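Local coordinates for ZT_dimer domain-containing protein (Thermotoga maritima, PDB 6VDA) that is the cytoplasmic C-terminal domain of a CzcD-type cation diffusion facilitator, a dimer that binds zinc and probably assists metal-ion transport across the membrane, at residues A[45-50]-A[81-86]. Residues are numbered along the deposited sequence; the frame is centred on the assembly and turned at random.
Sequences DIEVDG and HVEPLG. With ZN (zinc ion), chain B; SO4 (sulfate ion), chain D; SO4 (sulfate ion), chain C.
With CG anti to the carbonyl carbon in both Asp45 (chi1 -66°) and Glu83 (chi1 -52°), the two side chains leave one face of paired parallel strands, and the extended chain of Glu83 then carries its carboxylate to the zinc that Asp45 also binds. Asp45 OD2 lies 2.2 Å from the metal, and Glu83 OE2 binds it too; His29 and Glu89 complete the site. The carboxylate planes stand 72° apart, and a separation of 2.7 Å between Asp45 OD2 and Glu83 OE2, close for two carboxylate oxygens, is consistent with the shared cation. Asp45 OD1 accepts a bent hydrogen bond from His81 ND1 (3.2 Å), its carboxylate almost perpendicular to the imidazole, and this second-shell ring probably helps to orient the ligand. The backbones pair in parallel register: Ile46 N donates to His81 O, Glu83 N to Ile46 O, and Val48 N to Glu83 O. Further on, Glu47 OE1 accepts a bond from Gly86 N (2.7 Å), the donor standing above the carboxylate plane. On the reverse face, Val82 touches Ile46 through CG2 and Val48 through CG1. These apolar groups pack against helix 54-71, the crossover of this beta-alpha-beta unit, while strand 26-36 flanks strand 39-48 on its other edge.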
loop_
_atom_site.group_PDB
_atom_site.type_symbol
_atom_site.label_atom_id
_atom_site.label_comp_id
_atom_site.label_asym_id
_atom_site.label_seq_id
_atom_site.Cartn_x
_atom_site.Cartn_y
_atom_site.Cartn_z
ATOM N N ASP A 45 8.109 0.778 -2.961
ATOM C CA ASP A 45 7.277 0.199 -4.043
ATOM C C ASP A 45 8.094 -0.915 -4.691
ATOM O O ASP A 45 9.306 -0.717 -4.839
ATOM C CB ASP A 45 6.885 1.255 -5.076
ATOM C CG ASP A 45 5.965 2.325 -4.520
ATOM O OD1 ASP A 45 5.701 2.281 -3.314
ATOM O OD2 ASP A 45 5.516 3.182 -5.302
ATOM N N ILE A 46 7.461 -2.042 -5.020
ATOM C CA ILE A 46 8.056 -3.077 -5.913
ATOM C C ILE A 46 7.103 -3.290 -7.086
ATOM O O ILE A 46 5.903 -3.020 -6.938
ATOM C CB ILE A 46 8.363 -4.392 -5.159
ATOM C CG1 ILE A 46 7.096 -5.050 -4.606
ATOM C CG2 ILE A 46 9.406 -4.160 -4.077
ATOM C CD1 ILE A 46 7.295 -6.476 -4.158
ATOM N N GLU A 47 7.632 -3.798 -8.195
ATOM C CA GLU A 47 6.842 -4.245 -9.364
ATOM C C GLU A 47 6.903 -5.774 -9.464
ATOM O O GLU A 47 7.977 -6.363 -9.205
ATOM C CB GLU A 47 7.366 -3.550 -10.616
ATOM C CG GLU A 47 7.064 -2.071 -10.620
ATOM C CD GLU A 47 7.596 -1.332 -11.831
ATOM O OE1 GLU A 47 7.526 -1.890 -12.941
ATOM O OE2 GLU A 47 8.083 -0.209 -11.654
ATOM N N VAL A 48 5.776 -6.394 -9.816
ATOM C CA VAL A 48 5.686 -7.858 -10.089
ATOM C C VAL A 48 4.915 -8.061 -11.390
ATOM O O VAL A 48 4.169 -7.153 -11.817
ATOM C CB VAL A 48 5.043 -8.625 -8.919
ATOM C CG1 VAL A 48 5.769 -8.330 -7.612
ATOM C CG2 VAL A 48 3.551 -8.347 -8.786
ATOM N N ASP A 49 5.121 -9.214 -12.012
ATOM C CA ASP A 49 4.351 -9.623 -13.204
ATOM C C ASP A 49 2.886 -9.260 -12.923
ATOM O O ASP A 49 2.382 -9.635 -11.850
ATOM C CB ASP A 49 4.602 -11.100 -13.509
ATOM C CG ASP A 49 4.016 -11.526 -14.836
ATOM O OD1 ASP A 49 2.787 -11.480 -14.955
ATOM O OD2 ASP A 49 4.800 -11.861 -15.747
ATOM N N GLY A 50 2.247 -8.516 -13.829
ATOM C CA GLY A 50 0.825 -8.142 -13.729
ATOM C C GLY A 50 -0.074 -9.362 -13.591
ATOM O O GLY A 50 -1.201 -9.197 -13.088
ATOM N N HIS A 81 4.430 -1.583 -1.113
ATOM C CA HIS A 81 3.361 -1.372 -2.120
ATOM C C HIS A 81 3.699 -2.202 -3.362
ATOM O O HIS A 81 4.888 -2.223 -3.761
ATOM C CB HIS A 81 3.201 0.130 -2.366
ATOM C CG HIS A 81 3.071 0.894 -1.091
ATOM N ND1 HIS A 81 4.046 1.781 -0.653
ATOM C CD2 HIS A 81 2.122 0.860 -0.125
ATOM C CE1 HIS A 81 3.680 2.290 0.505
ATOM N NE2 HIS A 81 2.503 1.736 0.854
ATOM N N VAL A 82 2.714 -2.915 -3.911
ATOM C CA VAL A 82 2.908 -3.813 -5.092
ATOM C C VAL A 82 2.243 -3.176 -6.317
ATOM O O VAL A 82 1.080 -2.754 -6.208
ATOM C CB VAL A 82 2.372 -5.227 -4.809
ATOM C CG1 VAL A 82 2.276 -6.056 -6.078
ATOM C CG2 VAL A 82 3.220 -5.936 -3.760
ATOM N N GLU A 83 2.975 -3.100 -7.433
ATOM C CA GLU A 83 2.489 -2.536 -8.716
ATOM C C GLU A 83 2.757 -3.525 -9.842
ATOM O O GLU A 83 3.646 -4.371 -9.735
ATOM C CB GLU A 83 3.207 -1.232 -9.061
ATOM C CG GLU A 83 3.198 -0.198 -7.956
ATOM C CD GLU A 83 4.147 0.952 -8.235
ATOM O OE1 GLU A 83 4.574 1.089 -9.392
ATOM O OE2 GLU A 83 4.461 1.707 -7.298
ATOM N N PRO A 84 2.018 -3.414 -10.966
ATOM C CA PRO A 84 2.360 -4.132 -12.191
ATOM C C PRO A 84 3.679 -3.648 -12.810
ATOM O O PRO A 84 3.999 -2.474 -12.675
ATOM C CB PRO A 84 1.216 -3.812 -13.169
ATOM C CG PRO A 84 0.111 -3.239 -12.302
ATOM C CD PRO A 84 0.814 -2.584 -11.129
ATOM N N LEU A 85 4.387 -4.551 -13.496
ATOM C CA LEU A 85 5.571 -4.223 -14.331
ATOM C C LEU A 85 5.209 -3.059 -15.253
ATOM O O LEU A 85 4.246 -3.213 -16.040
ATOM C CB LEU A 85 5.982 -5.443 -15.165
ATOM C CG LEU A 85 6.635 -6.593 -14.401
ATOM C CD1 LEU A 85 7.122 -7.663 -15.362
ATOM C CD2 LEU A 85 7.785 -6.097 -13.537
ATOM N N GLY A 86 5.960 -1.960 -15.152
ATOM C CA GLY A 86 5.869 -0.795 -16.054
ATOM C C GLY A 86 4.758 0.156 -15.651
ATOM O O GLY A 86 4.231 0.840 -16.533
HETATM ZN ZN ZN B . 5.530 2.969 -7.484
HETATM S S SO4 D . -0.438 -2.013 -2.286
HETATM O O1 SO4 D . -0.109 -1.852 -0.893
HETATM O O2 SO4 D . -1.863 -2.142 -2.432
HETATM O O3 SO4 D . 0.017 -0.861 -3.016
HETATM O O4 SO4 D . 0.205 -3.190 -2.801
HETATM S S SO4 C . -0.839 -2.624 -1.371
HETATM O O1 SO4 C . -0.730 -1.195 -1.509
HETATM O O2 SO4 C . 0.379 -3.245 -1.817
HETATM O O3 SO4 C . -1.067 -2.950 0.010
HETATM O O4 SO4 C . -1.938 -3.104 -2.162
#